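Local coordinates for protein MGS-MChE2 (Uncultured bacterium, PDB 5JD6) that probably hydrolyses carboxylic esters, as an alpha/beta hydrolase-fold esterase recovered from the metagenome of lagoon sediments, at residues Thr195-Thr206 against Asp220-His231; Gly94-Lys102 against His182-Met191. One frame throughout, in Å; residues are numbered along the deposited sequence.

Contact 1 (Thr195-Thr206 against Asp220-His231); sequences TCIIWGKNDNVT and DADLYWIDKCGH
CG2 of Ile197 meets CD1 of Leu223 at 3.7 Å, the two branched chains slanting past each other on the face of the sheet that helix 208-217 covers. Ile197 extends its other branch, CD1, to the methyl of Ala221. On the opposite face, packed by helix 238-252, CG2 of Ile198 lies 3.8 Å from CD1 of Ile226, and SG of Cys196 approaches the Tyr224 ring at its edge. Ile197, Ile198 and Ile226, beta-branched, suit the extended backbone. Strands 195-200 and 221-226 run parallel: every second residue, Thr195, Ile197 and Trp199, turns both N and O to the other segment, and Lys201 N continues the pattern; the bond from Tyr224 N to Ile197 O, 2.7 Å, is nearly straight. With helix 208-217 between them they form a beta-alpha-beta unit ending the alpha/beta hydrolase sheet, strand 221-226 being its outermost strand here. The loops beyond bring together Asp203 and His231, probably the acid and base of a catalytic triad with Ser91 on the putative nucleophile elbow. Trp225 is sandwiched: CG of Leu223 lies over one face, CE of Lys201 over the other, the lysine's methylene chain serving as an apolar cover. Beyond the strands, Asn202 both gives its backbone N to Cys229 O and takes Cys229 N on OD1 (3.1 Å). At the far edge His231 ND1 donates to Asp203 OD2, 3.0 Å at 162°, on the syn lone pair and close to the ring plane, although carboxylate and ring stand 82° apart. CG of Asp203 is anti to its backbone N (chi1 -166°), which carries the carboxylate across to the histidine; OD1 also accepts Thr206 N in an Asx motif. Val205 CB lies over the centre of the imidazole at 3.5 Å, and Thr206 OG1 stands at its edge.

Contact 2 (Gly94-Lys102 against His182-Met191); sequences GHIALLATK and HNMAKDLPKM
His95 NE2 donates to the carbonyl oxygen of His182, 3.1 Å away and close to the imidazole plane, though the N-H points somewhat off line (138°). Just beyond the last helical turn of 169-181, that oxygen thus finds a donor on another helix. CG of His95 lies anti to its backbone N (chi1 -165°), which swings the ring toward the loop. Met184 reaches the same ring edge with its methyl: a chain bent at chi2 (-61°) brings CE to 3.6 Å from Leu99 CB, and the unbranched, flexible methionine fills the gap between His95 and Leu99. One methyl of Leu99, CD2, sits over a face of the His182 ring, 4.1 Å from its centroid. Leu98 CD2 touches both Leu188 CD2 and Met191 CE, each at 3.8 Å. At the outer margin Lys102, extended beyond CG, crosses Asp187 at a slant, its NZ making a long salt bridge of 3.7 Å to OD1; Lys186 makes another long one to the same oxygen. Leu98 and Leu188 also share Phe214 of helix 208-217, and Leu99 packs on Val66 of helix 66-80, so that the loop closes over helix 92-103, which follows the putative nucleophile elbow of the alpha/beta hydrolase fold, amid these elements.

From the N terminus, the first of the four segments lies on helix 92-103; contact 2 closes when the chain, after strand 108-113 and helices 160-164 and 169-181, returns along 182-191, a loop of 79 residues that includes the unmodelled stretch 120-152. A few residues later strand 195-200 opens contact 1, which closes over only 13 intervening residues, mostly helix 208-217. The two are therefore in series, neither nested nor crossed, with centres about 17 Å apart and no direct touch beyond adjoining in sequence. Contact 2 ties the loop to the helix that follows the putative nucleophile elbow, whereas contact 1 completes the sheet edge and gathers the probable acid and histidine.

Contact 1 (Thr195-Thr206 against Asp220-His231)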
loop_
_atom_site.group_PDB
_atom_site.type_symbol
_atom_site.label_atom_id
_atom_site.label_comp_id
_atom_site.label_asym_id
_atom_site.label_seq_id
_atom_site.Cartn_x
_atom_site.Cartn_y
_atom_site.Cartn_z
ATOM N N THR A 195 13.629 0.643 -0.403
ATOM C CA THR A 195 12.409 -0.140 -0.528
ATOM C C THR A 195 12.516 -1.506 0.139
ATOM O O THR A 195 13.480 -2.241 -0.070
ATOM C CB THR A 195 12.026 -0.333 -2.006
ATOM O OG1 THR A 195 11.845 0.949 -2.623
ATOM C CG2 THR A 195 10.736 -1.131 -2.126
ATOM N N CYS A 196 11.516 -1.835 0.948
ATOM C CA CYS A 196 11.436 -3.147 1.572
ATOM C C CYS A 196 10.350 -3.971 0.897
ATOM O O CYS A 196 9.187 -3.569 0.859
ATOM C CB CYS A 196 11.156 -3.020 3.070
ATOM S SG CYS A 196 11.154 -4.591 3.961
ATOM N N ILE A 197 10.732 -5.122 0.358
ATOM C CA ILE A 197 9.775 -5.991 -0.310
ATOM C C ILE A 197 9.588 -7.284 0.474
ATOM O O ILE A 197 10.484 -8.125 0.525
ATOM C CB ILE A 197 10.220 -6.321 -1.746
ATOM C CG1 ILE A 197 10.728 -5.063 -2.449
ATOM C CG2 ILE A 197 9.077 -6.948 -2.523
ATOM C CD1 ILE A 197 11.392 -5.338 -3.779
ATOM N N ILE A 198 8.420 -7.426 1.091
ATOM C CA ILE A 198 8.077 -8.631 1.837
ATOM C C ILE A 198 7.006 -9.400 1.074
ATOM O O ILE A 198 6.015 -8.821 0.644
ATOM C CB ILE A 198 7.582 -8.296 3.256
ATOM C CG1 ILE A 198 8.621 -7.446 3.991
ATOM C CG2 ILE A 198 7.283 -9.569 4.031
ATOM C CD1 ILE A 198 8.185 -6.992 5.364
ATOM N N TRP A 199 7.199 -10.700 0.895
ATOM C CA TRP A 199 6.318 -11.450 0.007
ATOM C C TRP A 199 6.013 -12.854 0.514
ATOM O O TRP A 199 6.865 -13.506 1.115
ATOM C CB TRP A 199 6.945 -11.532 -1.385
ATOM C CG TRP A 199 5.976 -11.366 -2.513
ATOM C CD1 TRP A 199 5.232 -12.345 -3.108
ATOM C CD2 TRP A 199 5.657 -10.149 -3.196
ATOM N NE1 TRP A 199 4.467 -11.809 -4.115
ATOM C CE2 TRP A 199 4.710 -10.463 -4.191
ATOM C CE3 TRP A 199 6.082 -8.823 -3.063
ATOM C CZ2 TRP A 199 4.179 -9.499 -5.046
ATOM C CZ3 TRP A 199 5.552 -7.867 -3.911
ATOM C CH2 TRP A 199 4.610 -8.211 -4.890
ATOM N N GLY A 200 4.791 -13.313 0.266
ATOM C CA GLY A 200 4.441 -14.697 0.525
ATOM C C GLY A 200 5.122 -15.583 -0.499
ATOM O O GLY A 200 5.125 -15.268 -1.689
ATOM N N LYS A 201 5.701 -16.689 -0.043
ATOM C CA LYS A 201 6.477 -17.562 -0.920
ATOM C C LYS A 201 5.605 -18.348 -1.899
ATOM O O LYS A 201 6.109 -18.910 -2.872
ATOM C CB LYS A 201 7.328 -18.529 -0.095
ATOM C CG LYS A 201 8.820 -18.243 -0.171
ATOM C CD LYS A 201 9.423 -18.788 -1.458
ATOM C CE LYS A 201 10.941 -18.638 -1.474
ATOM N NZ LYS A 201 11.565 -18.961 -0.161
ATOM N N ASN A 202 4.299 -18.383 -1.648
ATOM C CA ASN A 202 3.368 -19.016 -2.576
ATOM C C ASN A 202 2.163 -18.123 -2.860
ATOM O O ASN A 202 1.016 -18.506 -2.618
ATOM C CB ASN A 202 2.910 -20.377 -2.042
ATOM C CG ASN A 202 2.420 -20.312 -0.610
ATOM O OD1 ASN A 202 3.196 -20.478 0.328
ATOM N ND2 ASN A 202 1.124 -20.077 -0.437
ATOM N N ASP A 203 2.438 -16.930 -3.377
ATOM C CA ASP A 203 1.400 -15.973 -3.742
ATOM C C ASP A 203 0.795 -16.342 -5.095
ATOM O O ASP A 203 1.520 -16.583 -6.058
ATOM C CB ASP A 203 1.978 -14.554 -3.778
ATOM C CG ASP A 203 0.905 -13.476 -3.822
ATOM O OD1 ASP A 203 -0.082 -13.625 -4.573
ATOM O OD2 ASP A 203 1.059 -12.465 -3.106
ATOM N N ASN A 204 -0.532 -16.377 -5.162
ATOM C CA ASN A 204 -1.225 -16.755 -6.389
ATOM C C ASN A 204 -1.696 -15.556 -7.209
ATOM O O ASN A 204 -1.673 -15.592 -8.440
ATOM C CB ASN A 204 -2.418 -17.658 -6.066
ATOM C CG ASN A 204 -2.009 -19.098 -5.828
ATOM O OD1 ASN A 204 -1.308 -19.699 -6.644
ATOM N ND2 ASN A 204 -2.442 -19.660 -4.706
ATOM N N VAL A 205 -2.127 -14.501 -6.526
ATOM C CA VAL A 205 -2.578 -13.290 -7.205
ATOM C C VAL A 205 -1.398 -12.566 -7.844
ATOM O O VAL A 205 -1.383 -12.323 -9.051
ATOM C CB VAL A 205 -3.305 -12.336 -6.244
ATOM C CG1 VAL A 205 -3.717 -11.066 -6.970
ATOM C CG2 VAL A 205 -4.516 -13.024 -5.632
ATOM N N THR A 206 -0.414 -12.219 -7.022
ATOM C CA THR A 206 0.831 -11.643 -7.511
ATOM C C THR A 206 1.985 -12.585 -7.195
ATOM O O THR A 206 2.615 -12.464 -6.143
ATOM C CB THR A 206 1.110 -10.261 -6.890
ATOM O OG1 THR A 206 1.123 -10.370 -5.461
ATOM C CG2 THR A 206 0.045 -9.262 -7.313
ATOM N N ASP A 220 17.656 0.454 -4.967
ATOM C CA ASP A 220 17.880 0.254 -3.539
ATOM C C ASP A 220 16.690 -0.445 -2.891
ATOM O O ASP A 220 15.802 0.205 -2.339
ATOM C CB ASP A 220 18.149 1.595 -2.850
ATOM C CG ASP A 220 18.528 1.437 -1.390
ATOM O OD1 ASP A 220 18.976 0.337 -1.003
ATOM O OD2 ASP A 220 18.380 2.416 -0.629
ATOM N N ALA A 221 16.678 -1.773 -2.960
ATOM C CA ALA A 221 15.569 -2.552 -2.422
ATOM C C ALA A 221 16.039 -3.849 -1.767
ATOM O O ALA A 221 17.023 -4.453 -2.192
ATOM C CB ALA A 221 14.561 -2.855 -3.519
ATOM N N ASP A 222 15.325 -4.267 -0.726
ATOM C CA ASP A 222 15.617 -5.524 -0.047
ATOM C C ASP A 222 14.408 -6.452 -0.108
ATOM O O ASP A 222 13.270 -6.012 0.053
ATOM C CB ASP A 222 16.023 -5.273 1.407
ATOM C CG ASP A 222 17.241 -4.378 1.524
ATOM O OD1 ASP A 222 18.364 -4.868 1.286
ATOM O OD2 ASP A 222 17.074 -3.185 1.860
ATOM N N LEU A 223 14.661 -7.735 -0.340
ATOM C CA LEU A 223 13.587 -8.703 -0.528
ATOM C C LEU A 223 13.576 -9.771 0.565
ATOM O O LEU A 223 14.585 -10.430 0.814
ATOM C CB LEU A 223 13.711 -9.358 -1.905
ATOM C CG LEU A 223 12.664 -10.397 -2.315
ATOM C CD1 LEU A 223 11.256 -9.870 -2.099
ATOM C CD2 LEU A 223 12.867 -10.788 -3.769
ATOM N N TYR A 224 12.425 -9.929 1.213
ATOM C CA TYR A 224 12.252 -10.941 2.251
ATOM C C TYR A 224 10.992 -11.760 1.990
ATOM O O TYR A 224 9.955 -11.213 1.617
ATOM C CB TYR A 224 12.182 -10.292 3.634
ATOM C CG TYR A 224 13.305 -9.319 3.912
ATOM C CD1 TYR A 224 14.560 -9.770 4.297
ATOM C CD2 TYR A 224 13.108 -7.950 3.793
ATOM C CE1 TYR A 224 15.590 -8.884 4.553
ATOM C CE2 TYR A 224 14.132 -7.056 4.047
ATOM C CZ TYR A 224 15.370 -7.529 4.426
ATOM O OH TYR A 224 16.394 -6.645 4.680
ATOM N N TRP A 225 11.081 -13.070 2.190
ATOM C CA TRP A 225 9.947 -13.953 1.937
ATOM C C TRP A 225 9.300 -14.479 3.215
ATOM O O TRP A 225 9.941 -14.577 4.261
ATOM C CB TRP A 225 10.375 -15.138 1.066
ATOM C CG TRP A 225 10.367 -14.852 -0.406
ATOM C CD1 TRP A 225 9.271 -14.722 -1.212
ATOM C CD2 TRP A 225 11.509 -14.678 -1.251
ATOM N NE1 TRP A 225 9.662 -14.469 -2.505
ATOM C CE2 TRP A 225 11.031 -14.438 -2.556
ATOM C CE3 TRP A 225 12.889 -14.697 -1.031
ATOM C CZ2 TRP A 225 11.884 -14.219 -3.634
ATOM C CZ3 TRP A 225 13.735 -14.480 -2.103
ATOM C CH2 TRP A 225 13.230 -14.246 -3.388
ATOM N N ILE A 226 8.018 -14.814 3.112
ATOM C CA ILE A 226 7.310 -15.519 4.172
ATOM C C ILE A 226 6.732 -16.814 3.606
ATOM O O ILE A 226 5.933 -16.789 2.670
ATOM C CB ILE A 226 6.183 -14.664 4.782
ATOM C CG1 ILE A 226 6.747 -13.360 5.349
ATOM C CG2 ILE A 226 5.453 -15.440 5.868
ATOM C CD1 ILE A 226 5.693 -12.431 5.916
ATOM N N ASP A 227 7.146 -17.943 4.173
ATOM C CA ASP A 227 6.753 -19.248 3.652
ATOM C C ASP A 227 5.336 -19.623 4.082
ATOM O O ASP A 227 4.885 -19.230 5.161
ATOM C CB ASP A 227 7.750 -20.321 4.104
ATOM C CG ASP A 227 7.361 -21.712 3.648
ATOM O OD1 ASP A 227 7.017 -21.875 2.458
ATOM O OD2 ASP A 227 7.417 -22.648 4.473
ATOM N N LYS A 228 4.651 -20.385 3.229
ATOM C CA LYS A 228 3.269 -20.805 3.460
ATOM C C LYS A 228 2.391 -19.580 3.653
ATOM O O LYS A 228 1.630 -19.475 4.614
ATOM C CB LYS A 228 3.184 -21.759 4.654
ATOM C CG LYS A 228 4.226 -22.860 4.577
ATOM C CD LYS A 228 3.919 -24.046 5.467
ATOM C CE LYS A 228 4.847 -25.200 5.122
ATOM N NZ LYS A 228 4.830 -26.272 6.149
ATOM N N CYS A 229 2.517 -18.659 2.707
ATOM C CA CYS A 229 1.852 -17.371 2.771
ATOM C C CYS A 229 1.400 -16.934 1.382
ATOM O O CYS A 229 2.123 -17.108 0.401
ATOM C CB CYS A 229 2.785 -16.328 3.382
ATOM S SG CYS A 229 2.147 -14.660 3.327
ATOM N N GLY A 230 0.201 -16.366 1.307
ATOM C CA GLY A 230 -0.370 -15.968 0.035
ATOM C C GLY A 230 -0.258 -14.485 -0.261
ATOM O O GLY A 230 0.822 -13.899 -0.182
ATOM N N HIS A 231 -1.391 -13.876 -0.595
ATOM C CA HIS A 231 -1.414 -12.513 -1.107
ATOM C C HIS A 231 -1.427 -11.455 -0.006
ATOM O O HIS A 231 -1.108 -10.292 -0.252
ATOM C CB HIS A 231 -2.627 -12.326 -2.021
ATOM C CG HIS A 231 -2.535 -11.123 -2.909
ATOM N ND1 HIS A 231 -1.420 -10.842 -3.666
ATOM C CD2 HIS A 231 -3.425 -10.136 -3.164
ATOM C CE1 HIS A 231 -1.624 -9.730 -4.349
ATOM N NE2 HIS A 231 -2.831 -9.281 -4.061
#

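Contact 2 (Gly94-Lys102 against His182-Met191)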
loop_
_atom_site.group_PDB
_atom_site.type_symbol
_atom_site.label_atom_id
_atom_site.label_comp_id
_atom_site.label_asym_id
_atom_site.label_seq_id
_atom_site.Cartn_x
_atom_site.Cartn_y
_atom_site.Cartn_z
ATOM N N GLY A 94 -0.224 -0.909 -3.000
ATOM C CA GLY A 94 1.199 -0.900 -3.287
ATOM C C GLY A 94 1.497 -0.163 -4.578
ATOM O O GLY A 94 2.502 0.539 -4.687
ATOM N N HIS A 95 0.611 -0.322 -5.556
ATOM C CA HIS A 95 0.752 0.357 -6.839
ATOM C C HIS A 95 0.587 1.865 -6.660
ATOM O O HIS A 95 1.333 2.651 -7.246
ATOM C CB HIS A 95 -0.268 -0.182 -7.844
ATOM C CG HIS A 95 0.022 0.195 -9.262
ATOM N ND1 HIS A 95 -0.752 -0.238 -10.318
ATOM C CD2 HIS A 95 1.001 0.958 -9.803
ATOM C CE1 HIS A 95 -0.262 0.245 -11.448
ATOM N NE2 HIS A 95 0.800 0.974 -11.161
ATOM N N ILE A 96 -0.390 2.260 -5.846
ATOM C CA ILE A 96 -0.597 3.668 -5.522
ATOM C C ILE A 96 0.637 4.236 -4.835
ATOM O O ILE A 96 1.085 5.339 -5.148
ATOM C CB ILE A 96 -1.816 3.881 -4.602
ATOM C CG1 ILE A 96 -3.047 3.156 -5.146
ATOM C CG2 ILE A 96 -2.095 5.367 -4.424
ATOM C CD1 ILE A 96 -3.478 3.621 -6.509
ATOM N N ALA A 97 1.176 3.468 -3.892
ATOM C CA ALA A 97 2.363 3.868 -3.147
ATOM C C ALA A 97 3.564 4.027 -4.073
ATOM O O ALA A 97 4.307 5.003 -3.974
ATOM C CB ALA A 97 2.666 2.857 -2.053
ATOM N N LEU A 98 3.742 3.062 -4.971
ATOM C CA LEU A 98 4.820 3.108 -5.956
ATOM C C LEU A 98 4.741 4.362 -6.818
ATOM O O LEU A 98 5.729 5.078 -6.977
ATOM C CB LEU A 98 4.783 1.864 -6.846
ATOM C CG LEU A 98 5.520 0.631 -6.327
ATOM C CD1 LEU A 98 4.889 -0.636 -6.873
ATOM C CD2 LEU A 98 6.995 0.698 -6.697
ATOM N N LEU A 99 3.562 4.623 -7.373
ATOM C CA LEU A 99 3.369 5.780 -8.235
ATOM C C LEU A 99 3.605 7.074 -7.466
ATOM O O LEU A 99 4.173 8.026 -7.999
ATOM C CB LEU A 99 1.966 5.774 -8.844
ATOM C CG LEU A 99 1.693 6.884 -9.863
ATOM C CD1 LEU A 99 2.775 6.913 -10.931
ATOM C CD2 LEU A 99 0.327 6.707 -10.498
ATOM N N ALA A 100 3.175 7.097 -6.209
ATOM C CA ALA A 100 3.368 8.262 -5.356
ATOM C C ALA A 100 4.851 8.518 -5.097
ATOM O O ALA A 100 5.297 9.665 -5.089
ATOM C CB ALA A 100 2.626 8.085 -4.044
ATOM N N THR A 101 5.608 7.445 -4.887
ATOM C CA THR A 101 7.050 7.556 -4.680
ATOM C C THR A 101 7.748 8.022 -5.956
ATOM O O THR A 101 8.778 8.693 -5.903
ATOM C CB THR A 101 7.663 6.217 -4.227
ATOM O OG1 THR A 101 7.305 5.190 -5.156
ATOM C CG2 THR A 101 7.152 5.835 -2.850
ATOM N N LYS A 102 7.181 7.657 -7.101
ATOM C CA LYS A 102 7.697 8.098 -8.390
ATOM C C LYS A 102 7.401 9.578 -8.625
ATOM O O LYS A 102 8.272 10.337 -9.053
ATOM C CB LYS A 102 7.098 7.262 -9.522
ATOM C CG LYS A 102 7.325 7.845 -10.905
ATOM C CD LYS A 102 6.394 7.214 -11.927
ATOM C CE LYS A 102 6.276 8.079 -13.171
ATOM N NZ LYS A 102 5.048 7.765 -13.953
ATOM N N HIS A 182 -0.532 2.068 -16.686
ATOM C CA HIS A 182 0.475 2.672 -15.840
ATOM C C HIS A 182 1.486 1.671 -15.305
ATOM O O HIS A 182 1.654 1.547 -14.112
ATOM C CB HIS A 182 -0.272 3.318 -14.693
ATOM C CG HIS A 182 -0.096 4.784 -14.591
ATOM N ND1 HIS A 182 -1.152 5.632 -14.380
ATOM C CD2 HIS A 182 1.008 5.554 -14.634
ATOM C CE1 HIS A 182 -0.708 6.870 -14.311
ATOM N NE2 HIS A 182 0.601 6.849 -14.458
ATOM N N ASN A 183 2.191 0.976 -16.188
ATOM C CA ASN A 183 3.170 -0.016 -15.757
ATOM C C ASN A 183 4.364 0.645 -15.079
ATOM O O ASN A 183 4.792 1.727 -15.479
ATOM C CB ASN A 183 3.637 -0.853 -16.951
ATOM C CG ASN A 183 4.259 -2.172 -16.535
ATOM O OD1 ASN A 183 3.889 -2.753 -15.515
ATOM N ND2 ASN A 183 5.207 -2.655 -17.329
ATOM N N MET A 184 4.902 -0.007 -14.052
ATOM C CA MET A 184 5.988 0.573 -13.267
ATOM C C MET A 184 7.368 0.118 -13.732
ATOM O O MET A 184 8.372 0.734 -13.380
ATOM C CB MET A 184 5.807 0.233 -11.786
ATOM C CG MET A 184 4.654 0.965 -11.128
ATOM S SD MET A 184 4.879 2.754 -11.176
ATOM C CE MET A 184 3.179 3.304 -11.149
ATOM N N ALA A 185 7.404 -0.947 -14.531
ATOM C CA ALA A 185 8.653 -1.580 -14.963
ATOM C C ALA A 185 9.688 -0.595 -15.506
ATOM O O ALA A 185 10.881 -0.727 -15.236
ATOM C CB ALA A 185 8.356 -2.643 -16.010
ATOM N N LYS A 186 9.223 0.390 -16.266
ATOM C CA LYS A 186 10.108 1.376 -16.875
ATOM C C LYS A 186 10.578 2.441 -15.884
ATOM O O LYS A 186 11.652 3.019 -16.050
ATOM C CB LYS A 186 9.407 2.047 -18.056
ATOM C CG LYS A 186 7.911 2.224 -17.854
ATOM C CD LYS A 186 7.388 3.442 -18.593
ATOM C CE LYS A 186 7.982 4.720 -18.022
ATOM N NZ LYS A 186 7.336 5.937 -18.587
ATOM N N ASP A 187 9.772 2.699 -14.858
ATOM C CA ASP A 187 10.065 3.767 -13.905
ATOM C C ASP A 187 10.927 3.287 -12.740
ATOM O O ASP A 187 11.645 4.073 -12.121
ATOM C CB ASP A 187 8.764 4.369 -13.368
ATOM C CG ASP A 187 7.862 4.885 -14.470
ATOM O OD1 ASP A 187 8.096 6.014 -14.951
ATOM O OD2 ASP A 187 6.918 4.163 -14.853
ATOM N N LEU A 188 10.849 1.993 -12.450
ATOM C CA LEU A 188 11.587 1.392 -11.338
ATOM C C LEU A 188 13.124 1.540 -11.340
ATOM O O LEU A 188 13.689 1.812 -10.281
ATOM C CB LEU A 188 11.244 -0.099 -11.247
ATOM C CG LEU A 188 9.806 -0.465 -10.881
ATOM C CD1 LEU A 188 9.650 -1.973 -10.792
ATOM C CD2 LEU A 188 9.384 0.203 -9.581
ATOM N N PRO A 189 13.804 1.348 -12.500
ATOM C CA PRO A 189 15.277 1.308 -12.526
ATOM C C PRO A 189 16.015 2.361 -11.694
ATOM O O PRO A 189 17.130 2.085 -11.255
ATOM C CB PRO A 189 15.608 1.498 -14.018
ATOM C CG PRO A 189 14.295 1.726 -14.715
ATOM C CD PRO A 189 13.272 1.089 -13.847
ATOM N N LYS A 190 15.428 3.533 -11.474
ATOM C CA LYS A 190 16.025 4.460 -10.521
ATOM C C LYS A 190 14.959 5.270 -9.777
ATOM O O LYS A 190 14.883 6.494 -9.885
ATOM C CB LYS A 190 17.034 5.382 -11.215
ATOM C CG LYS A 190 17.821 6.290 -10.265
ATOM C CD LYS A 190 18.943 7.021 -10.982
ATOM C CE LYS A 190 19.616 8.021 -10.061
ATOM N NZ LYS A 190 18.706 9.170 -9.794
ATOM N N MET A 191 14.118 4.558 -9.036
ATOM C CA MET A 191 13.359 5.160 -7.953
ATOM C C MET A 191 14.199 4.949 -6.699
ATOM O O MET A 191 14.096 3.920 -6.030
ATOM C CB MET A 191 11.964 4.542 -7.829
ATOM C CG MET A 191 11.009 4.949 -8.950
ATOM S SD MET A 191 9.572 3.868 -9.118
ATOM C CE MET A 191 8.993 3.803 -7.427
#